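Long-range contact in Pre-mRNA-splicing factor SAD1 (Saccharomyces cerevisiae, PDB 4MSX), which promotes assembly of newly made U4 snRNA into the U4/U6 snRNP and is required for pre-mRNA splicing: residues Tyr194-Met205 / Ile264-Phe274. Numbering follows the deposited sequence. Where two conformers were deposited one is given.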
ATOM      1  N   TYR A 194      -3.209  -4.243  -7.969  1.00 23.97           N
ATOM      2  CA  TYR A 194      -1.891  -4.779  -7.572  1.00 26.57           C
ATOM      3  C   TYR A 194      -1.092  -3.775  -6.728  1.00 29.08           C
ATOM      4  O   TYR A 194      -0.332  -4.142  -5.828  1.00 26.24           O
ATOM      5  CB  TYR A 194      -1.040  -5.192  -8.770  1.00 28.04           C
ATOM      6  CG  TYR A 194      -0.688  -4.029  -9.672  1.00 25.25           C
ATOM      7  CD1 TYR A 194       0.453  -3.274  -9.422  1.00 24.08           C
ATOM      8  CD2 TYR A 194      -1.532  -3.644 -10.700  1.00 28.94           C
ATOM      9  CE1 TYR A 194       0.783  -2.195 -10.213  1.00 28.10           C
ATOM     10  CE2 TYR A 194      -1.235  -2.512 -11.490  1.00 30.51           C
ATOM     11  CZ  TYR A 194      -0.081  -1.806 -11.231  1.00 31.93           C
ATOM     12  OH  TYR A 194       0.231  -0.698 -11.993  1.00 32.12           O
ATOM     13  N   ALA A 195      -1.226  -2.494  -7.040  1.00 21.77           N
ATOM     14  CA  ALA A 195      -0.539  -1.471  -6.284  1.00 20.57           C
ATOM     15  C   ALA A 195      -1.244  -1.229  -4.960  1.00 24.78           C
ATOM     16  O   ALA A 195      -0.582  -0.958  -3.956  1.00 24.37           O
ATOM     17  CB  ALA A 195      -0.514  -0.098  -7.106  1.00 23.37           C
ATOM     18  N   HIS A 196      -2.571  -1.267  -4.937  1.00 21.30           N
ATOM     19  CA  HIS A 196      -3.263  -1.096  -3.640  1.00 24.92           C
ATOM     20  C   HIS A 196      -2.764  -2.165  -2.647  1.00 26.35           C
ATOM     21  O   HIS A 196      -2.478  -1.850  -1.499  1.00 21.38           O
ATOM     22  CB  HIS A 196      -4.771  -1.251  -3.816  1.00 23.64           C
ATOM     23  CG  HIS A 196      -5.333  -0.293  -4.807  1.00 26.46           C
ATOM     24  ND1 HIS A 196      -6.502  -0.531  -5.492  1.00 26.11           N
ATOM     25  CD2 HIS A 196      -4.872   0.913  -5.214  1.00 23.06           C
ATOM     26  CE1 HIS A 196      -6.745   0.509  -6.289  1.00 28.35           C
ATOM     27  NE2 HIS A 196      -5.777   1.401  -6.129  1.00 26.43           N
ATOM     28  N   SER A 197      -2.619  -3.415  -3.100  1.00 25.89           N
ATOM     29  CA  SER A 197      -2.256  -4.458  -2.154  0.52 23.48           C
ATOM     30  C   SER A 197      -0.857  -4.214  -1.625  1.00 26.63           C
ATOM     31  O   SER A 197      -0.624  -4.383  -0.433  1.00 25.33           O
ATOM     32  CB  SER A 197      -2.352  -5.890  -2.752  0.52 30.12           C
ATOM     33  OG  SER A 197      -1.424  -6.078  -3.780  0.52 30.57           O
ATOM     34  N   VAL A 198       0.066  -3.814  -2.491  1.00 20.15           N
ATOM     35  CA  VAL A 198       1.432  -3.593  -2.037  1.00 24.11           C
ATOM     36  C   VAL A 198       1.509  -2.375  -1.055  1.00 28.72           C
ATOM     37  O   VAL A 198       2.211  -2.415  -0.011  1.00 22.97           O
ATOM     38  CB  VAL A 198       2.370  -3.356  -3.251  1.00 26.06           C
ATOM     39  CG1 VAL A 198       3.757  -2.872  -2.817  1.00 27.69           C
ATOM     40  CG2 VAL A 198       2.519  -4.706  -4.087  1.00 26.82           C
ATOM     41  N   LEU A 199       0.803  -1.289  -1.385  1.00 23.58           N
ATOM     42  CA  LEU A 199       0.825  -0.148  -0.464  1.00 22.86           C
ATOM     43  C   LEU A 199       0.238  -0.506   0.905  1.00 23.44           C
ATOM     44  O   LEU A 199       0.721  -0.012   1.948  1.00 23.19           O
ATOM     45  CB  LEU A 199       0.043   1.040  -1.052  1.00 21.00           C
ATOM     46  CG  LEU A 199       0.763   1.644  -2.287  1.00 27.24           C
ATOM     47  CD1 LEU A 199      -0.187   2.659  -2.946  1.00 31.34           C
ATOM     48  CD2 LEU A 199       2.113   2.315  -1.899  1.00 31.59           C
ATOM     49  N   LEU A 200      -0.828  -1.295   0.921  1.00 21.05           N
ATOM     50  CA  LEU A 200      -1.376  -1.756   2.196  1.00 20.90           C
ATOM     51  C   LEU A 200      -0.347  -2.638   2.966  1.00 28.83           C
ATOM     52  O   LEU A 200      -0.148  -2.480   4.192  1.00 24.48           O
ATOM     53  CB  LEU A 200      -2.671  -2.573   1.956  1.00 20.36           C
ATOM     54  CG  LEU A 200      -3.891  -1.697   1.584  1.00 21.14           C
ATOM     55  CD1 LEU A 200      -5.044  -2.571   1.046  1.00 24.97           C
ATOM     56  CD2 LEU A 200      -4.371  -0.809   2.792  1.00 24.24           C
ATOM     57  N   LEU A 201       0.320  -3.544   2.249  1.00 24.43           N
ATOM     58  CA  LEU A 201       1.288  -4.444   2.918  1.00 25.34           C
ATOM     59  C   LEU A 201       2.360  -3.627   3.579  1.00 28.83           C
ATOM     60  O   LEU A 201       2.672  -3.797   4.779  1.00 26.78           O
ATOM     61  CB  LEU A 201       2.013  -5.388   1.934  1.00 25.68           C
ATOM     62  CG  LEU A 201       1.178  -6.472   1.288  1.00 40.12           C
ATOM     63  CD1 LEU A 201       2.060  -7.537   0.579  1.00 29.85           C
ATOM     64  CD2 LEU A 201       0.307  -7.116   2.304  1.00 29.25           C
ATOM     65  N   ILE A 202       2.952  -2.716   2.837  1.00 23.34           N
ATOM     66  CA  ILE A 202       4.060  -1.996   3.414  0.57 28.10           C
ATOM     67  C   ILE A 202       3.581  -1.002   4.495  1.00 31.02           C
ATOM     68  O   ILE A 202       4.278  -0.801   5.495  1.00 30.49           O
ATOM     69  CB  ILE A 202       4.924  -1.335   2.355  0.57 30.31           C
ATOM     70  CG1 ILE A 202       6.279  -0.974   2.977  0.57 31.11           C
ATOM     71  CG2 ILE A 202       4.209  -0.136   1.716  0.57 25.12           C
ATOM     72  CD1 ILE A 202       7.231  -0.284   2.000  0.57 33.19           C
ATOM     73  N   SER A 203       2.387  -0.425   4.342  1.00 25.53           N
ATOM     74  CA  SER A 203       1.843   0.489   5.348  0.53 27.15           C
ATOM     75  C   SER A 203       1.461  -0.212   6.652  1.00 27.76           C
ATOM     76  O   SER A 203       1.263   0.451   7.678  1.00 27.88           O
ATOM     77  CB  SER A 203       0.612   1.209   4.787  0.53 24.08           C
ATOM     78  OG  SER A 203       1.010   2.093   3.767  0.53 26.58           O
ATOM     79  N   HIS A 204       1.333  -1.545   6.605  1.00 23.58           N
ATOM     80  CA  HIS A 204       0.956  -2.310   7.791  1.00 26.96           C
ATOM     81  C   HIS A 204       2.156  -3.001   8.464  1.00 35.68           C
ATOM     82  O   HIS A 204       1.961  -3.734   9.423  1.00 35.54           O
ATOM     83  CB  HIS A 204      -0.217  -3.294   7.494  1.00 26.72           C
ATOM     84  CG  HIS A 204      -1.531  -2.577   7.382  1.00 32.31           C
ATOM     85  ND1 HIS A 204      -2.573  -2.757   8.275  1.00 28.96           N
ATOM     86  CD2 HIS A 204      -1.914  -1.561   6.558  1.00 24.70           C
ATOM     87  CE1 HIS A 204      -3.566  -1.939   7.963  1.00 32.63           C
ATOM     88  NE2 HIS A 204      -3.198  -1.212   6.914  1.00 28.16           N
ATOM     89  N   MET A 205       3.369  -2.776   7.956  1.00 31.65           N
ATOM     90  CA  MET A 205       4.599  -3.246   8.646  1.00 33.20           C
ATOM     91  C   MET A 205       5.011  -2.168   9.628  1.00 34.04           C
ATOM     92  O   MET A 205       5.580  -1.148   9.249  1.00 29.32           O
ATOM     93  CB  MET A 205       5.741  -3.458   7.671  1.00 28.26           C
ATOM     94  CG  MET A 205       5.426  -4.641   6.766  1.00 38.10           C
ATOM     95  SD  MET A 205       6.627  -4.803   5.436  1.00 43.96           S
ATOM     96  CE  MET A 205       5.942  -6.298   4.706  1.00 52.58           C
ATOM     97  N   ILE A 264       2.374  -7.056 -14.704  1.00 21.41           N
ATOM     98  CA  ILE A 264       2.790  -6.691 -13.336  1.00 21.67           C
ATOM     99  C   ILE A 264       1.804  -7.326 -12.382  1.00 25.94           C
ATOM    100  O   ILE A 264       0.672  -7.642 -12.796  1.00 27.63           O
ATOM    101  CB  ILE A 264       2.855  -5.155 -13.222  1.00 23.14           C
ATOM    102  CG1 ILE A 264       3.574  -4.765 -11.882  1.00 24.18           C
ATOM    103  CG2 ILE A 264       1.439  -4.530 -13.358  1.00 27.53           C
ATOM    104  CD1 ILE A 264       3.846  -3.224 -11.885  1.00 27.27           C
ATOM    105  N   ASP A 265       2.241  -7.611 -11.141  1.00 25.08           N
ATOM    106  CA  ASP A 265       1.353  -8.236 -10.164  1.00 23.83           C
ATOM    107  C   ASP A 265       1.893  -7.800  -8.788  1.00 23.39           C
ATOM    108  O   ASP A 265       2.870  -7.049  -8.737  1.00 21.26           O
ATOM    109  CB  ASP A 265       1.351  -9.788 -10.338  1.00 22.83           C
ATOM    110  CG  ASP A 265       2.739 -10.427 -10.138  1.00 29.54           C
ATOM    111  OD1 ASP A 265       3.460 -10.007  -9.246  1.00 25.26           O
ATOM    112  OD2 ASP A 265       3.121 -11.376 -10.871  1.00 28.83           O
ATOM    113  N   PRO A 266       1.245  -8.220  -7.698  1.00 22.30           N
ATOM    114  CA  PRO A 266       1.721  -7.678  -6.394  1.00 23.12           C
ATOM    115  C   PRO A 266       3.165  -8.010  -6.065  1.00 25.19           C
ATOM    116  O   PRO A 266       3.844  -7.212  -5.420  1.00 22.78           O
ATOM    117  CB  PRO A 266       0.765  -8.299  -5.365  1.00 24.88           C
ATOM    118  CG  PRO A 266      -0.575  -8.390  -6.156  1.00 22.77           C
ATOM    119  CD  PRO A 266      -0.101  -8.826  -7.598  1.00 24.62           C
ATOM    120  N   ARG A 267       3.660  -9.170  -6.503  1.00 22.11           N
ATOM    121  CA  ARG A 267       5.005  -9.542  -6.181  1.00 21.54           C
ATOM    122  C   ARG A 267       6.028  -8.672  -6.951  1.00 21.46           C
ATOM    123  O   ARG A 267       6.988  -8.142  -6.372  1.00 20.47           O
ATOM    124  CB  ARG A 267       5.247 -11.009  -6.543  1.00 23.49           C
ATOM    125  CG  ARG A 267       6.709 -11.376  -6.322  1.00 24.68           C
ATOM    126  CD  ARG A 267       6.996 -12.871  -6.685  1.00 33.24           C
ATOM    127  NE  ARG A 267       8.420 -12.998  -6.879  1.00 41.48           N
ATOM    128  CZ  ARG A 267       9.038 -12.746  -8.032  1.00 38.09           C
ATOM    129  NH1 ARG A 267       8.334 -12.488  -9.131  1.00 35.61           N
ATOM    130  NH2 ARG A 267      10.360 -12.836  -8.070  1.00 42.64           N
ATOM    131  N   LEU A 268       5.834  -8.559  -8.273  1.00 20.61           N
ATOM    132  CA  LEU A 268       6.758  -7.777  -9.085  1.00 23.70           C
ATOM    133  C   LEU A 268       6.749  -6.308  -8.606  1.00 23.74           C
ATOM    134  O   LEU A 268       7.767  -5.651  -8.564  1.00 21.94           O
ATOM    135  CB  LEU A 268       6.305  -7.798 -10.560  1.00 20.65           C
ATOM    136  CG  LEU A 268       6.534  -9.196 -11.186  1.00 25.69           C
ATOM    137  CD1 LEU A 268       5.900  -9.287 -12.625  1.00 24.12           C
ATOM    138  CD2 LEU A 268       8.039  -9.476 -11.222  1.00 29.01           C
ATOM    139  N   PHE A 269       5.577  -5.809  -8.271  1.00 21.35           N
ATOM    140  CA  PHE A 269       5.497  -4.409  -7.851  1.00 20.58           C
ATOM    141  C   PHE A 269       6.091  -4.221  -6.447  1.00 24.09           C
ATOM    142  O   PHE A 269       6.782  -3.242  -6.203  1.00 23.27           O
ATOM    143  CB  PHE A 269       4.067  -3.901  -7.908  1.00 18.27           C
ATOM    144  CG  PHE A 269       3.936  -2.425  -7.532  1.00 22.12           C
ATOM    145  CD1 PHE A 269       4.625  -1.442  -8.257  1.00 25.02           C
ATOM    146  CD2 PHE A 269       3.157  -2.032  -6.436  1.00 25.45           C
ATOM    147  CE1 PHE A 269       4.526  -0.081  -7.908  1.00 26.40           C
ATOM    148  CE2 PHE A 269       3.037  -0.649  -6.079  1.00 26.00           C
ATOM    149  CZ  PHE A 269       3.711   0.305  -6.828  1.00 25.32           C
ATOM    150  N   LEU A 270       5.850  -5.171  -5.536  1.00 21.44           N
ATOM    151  CA  LEU A 270       6.467  -5.094  -4.187  0.56 22.45           C
ATOM    152  C   LEU A 270       7.987  -5.064  -4.310  1.00 20.85           C
ATOM    153  O   LEU A 270       8.651  -4.254  -3.673  1.00 22.87           O
ATOM    154  CB  LEU A 270       6.043  -6.316  -3.347  0.56 20.90           C
ATOM    155  CG  LEU A 270       6.676  -6.251  -1.932  0.56 27.40           C
ATOM    156  CD1 LEU A 270       5.717  -6.861  -0.898  0.56 31.95           C
ATOM    157  CD2 LEU A 270       8.006  -6.963  -1.939  0.56 24.43           C
ATOM    158  N   LEU A 271       8.559  -5.935  -5.148  1.00 21.10           N
ATOM    159  CA  LEU A 271      10.018  -6.019  -5.286  1.00 21.46           C
ATOM    160  C   LEU A 271      10.508  -4.702  -5.903  1.00 26.95           C
ATOM    161  O   LEU A 271      11.540  -4.151  -5.512  1.00 25.69           O
ATOM    162  CB  LEU A 271      10.434  -7.142  -6.259  1.00 23.77           C
ATOM    163  CG  LEU A 271      10.174  -8.567  -5.661  1.00 30.45           C
ATOM    164  CD1 LEU A 271      10.510  -9.686  -6.625  1.00 30.46           C
ATOM    165  CD2 LEU A 271      10.992  -8.770  -4.381  1.00 27.14           C
ATOM    166  N   TRP A 272       9.818  -4.236  -6.940  1.00 22.23           N
ATOM    167  CA  TRP A 272      10.222  -2.948  -7.544  1.00 23.49           C
ATOM    168  C   TRP A 272      10.207  -1.818  -6.467  1.00 25.32           C
ATOM    169  O   TRP A 272      11.117  -0.957  -6.401  1.00 26.85           O
ATOM    170  CB  TRP A 272       9.245  -2.568  -8.696  1.00 25.05           C
ATOM    171  CG  TRP A 272       9.687  -1.367  -9.486  1.00 27.34           C
ATOM    172  CD1 TRP A 272      10.418  -1.360 -10.674  1.00 29.68           C
ATOM    173  CD2 TRP A 272       9.371   0.010  -9.199  1.00 22.95           C
ATOM    174  NE1 TRP A 272      10.587  -0.037 -11.113  1.00 29.20           N
ATOM    175  CE2 TRP A 272       9.955   0.805 -10.232  1.00 30.20           C
ATOM    176  CE3 TRP A 272       8.660   0.646  -8.167  1.00 24.25           C
ATOM    177  CZ2 TRP A 272       9.883   2.199 -10.230  1.00 29.87           C
ATOM    178  CZ3 TRP A 272       8.575   2.074  -8.188  1.00 27.96           C
ATOM    179  CH2 TRP A 272       9.180   2.801  -9.224  1.00 31.72           C
ATOM    180  N   LEU A 273       9.127  -1.769  -5.710  1.00 21.68           N
ATOM    181  CA  LEU A 273       8.912  -0.668  -4.760  1.00 24.94           C
ATOM    182  C   LEU A 273       9.960  -0.773  -3.612  1.00 28.18           C
ATOM    183  O   LEU A 273      10.560   0.236  -3.205  1.00 25.99           O
ATOM    184  CB  LEU A 273       7.502  -0.735  -4.164  1.00 24.55           C
ATOM    185  CG  LEU A 273       7.109   0.557  -3.461  1.00 30.04           C
ATOM    186  CD1 LEU A 273       6.925   1.729  -4.484  1.00 28.99           C
ATOM    187  CD2 LEU A 273       5.848   0.343  -2.631  1.00 32.08           C
ATOM    188  N   PHE A 274      10.205  -1.982  -3.092  1.00 24.63           N
ATOM    189  CA  PHE A 274      11.286  -2.114  -2.067  1.00 25.86           C
ATOM    190  C   PHE A 274      12.645  -1.676  -2.609  1.00 30.77           C
ATOM    191  O   PHE A 274      13.414  -0.981  -1.919  1.00 29.97           O
ATOM    192  CB  PHE A 274      11.464  -3.554  -1.600  1.00 23.69           C
ATOM    193  CG  PHE A 274      10.519  -3.952  -0.506  1.00 29.79           C
ATOM    194  CD1 PHE A 274       9.346  -3.262  -0.289  1.00 35.85           C
ATOM    195  CD2 PHE A 274      10.821  -5.010   0.328  1.00 45.96           C
ATOM    196  CE1 PHE A 274       8.471  -3.630   0.748  1.00 42.46           C
ATOM    197  CE2 PHE A 274       9.956  -5.389   1.356  1.00 38.54           C
ATOM    198  CZ  PHE A 274       8.789  -4.702   1.559  1.00 37.14           C
TER
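V198 forms a knob-into-hole contact between two helices inside the USP domain of this catalytically inactive deubiquitinase, seated in a hole made by P266, F269, L270 and L273. The axes of helix segments 194-203 and 266-274 approach to 8.8 Å at a signed crossing angle of -51°. Both methyls of V198 lie against F269 and L270: CG1, anti to the backbone N (chi1 170°), also reaches L273 CD2 at 3.8 Å, whereas CG2 lies 3.9 Å from L270 CB and also meets the carbonyl O of P266. V198 CB rests 3.5 Å from F269 CD2.

Where helix 266-280 begins, the Y194 ring is gripped on two sides. I264 CG2 stands nearly over the centre of one face, 3.8 Å from the centroid, a CH-pi contact, while the ring edge points at the face of F269 in a T-shaped pair with centroids 5.7 Å apart and planes at 86°. Next to it, D265 caps helix 266-280: its OD1 accepts from L268 N at 2.9 Å, and OD2 forms a salt bridge with R384.

Toward the other end, I202 CD1 packs 3.8 Å from F274 CE1. With no hydrogen bond between the segments and nearly every touching residue buried, shape fit, dispersion and ring contacts hold this crossing together.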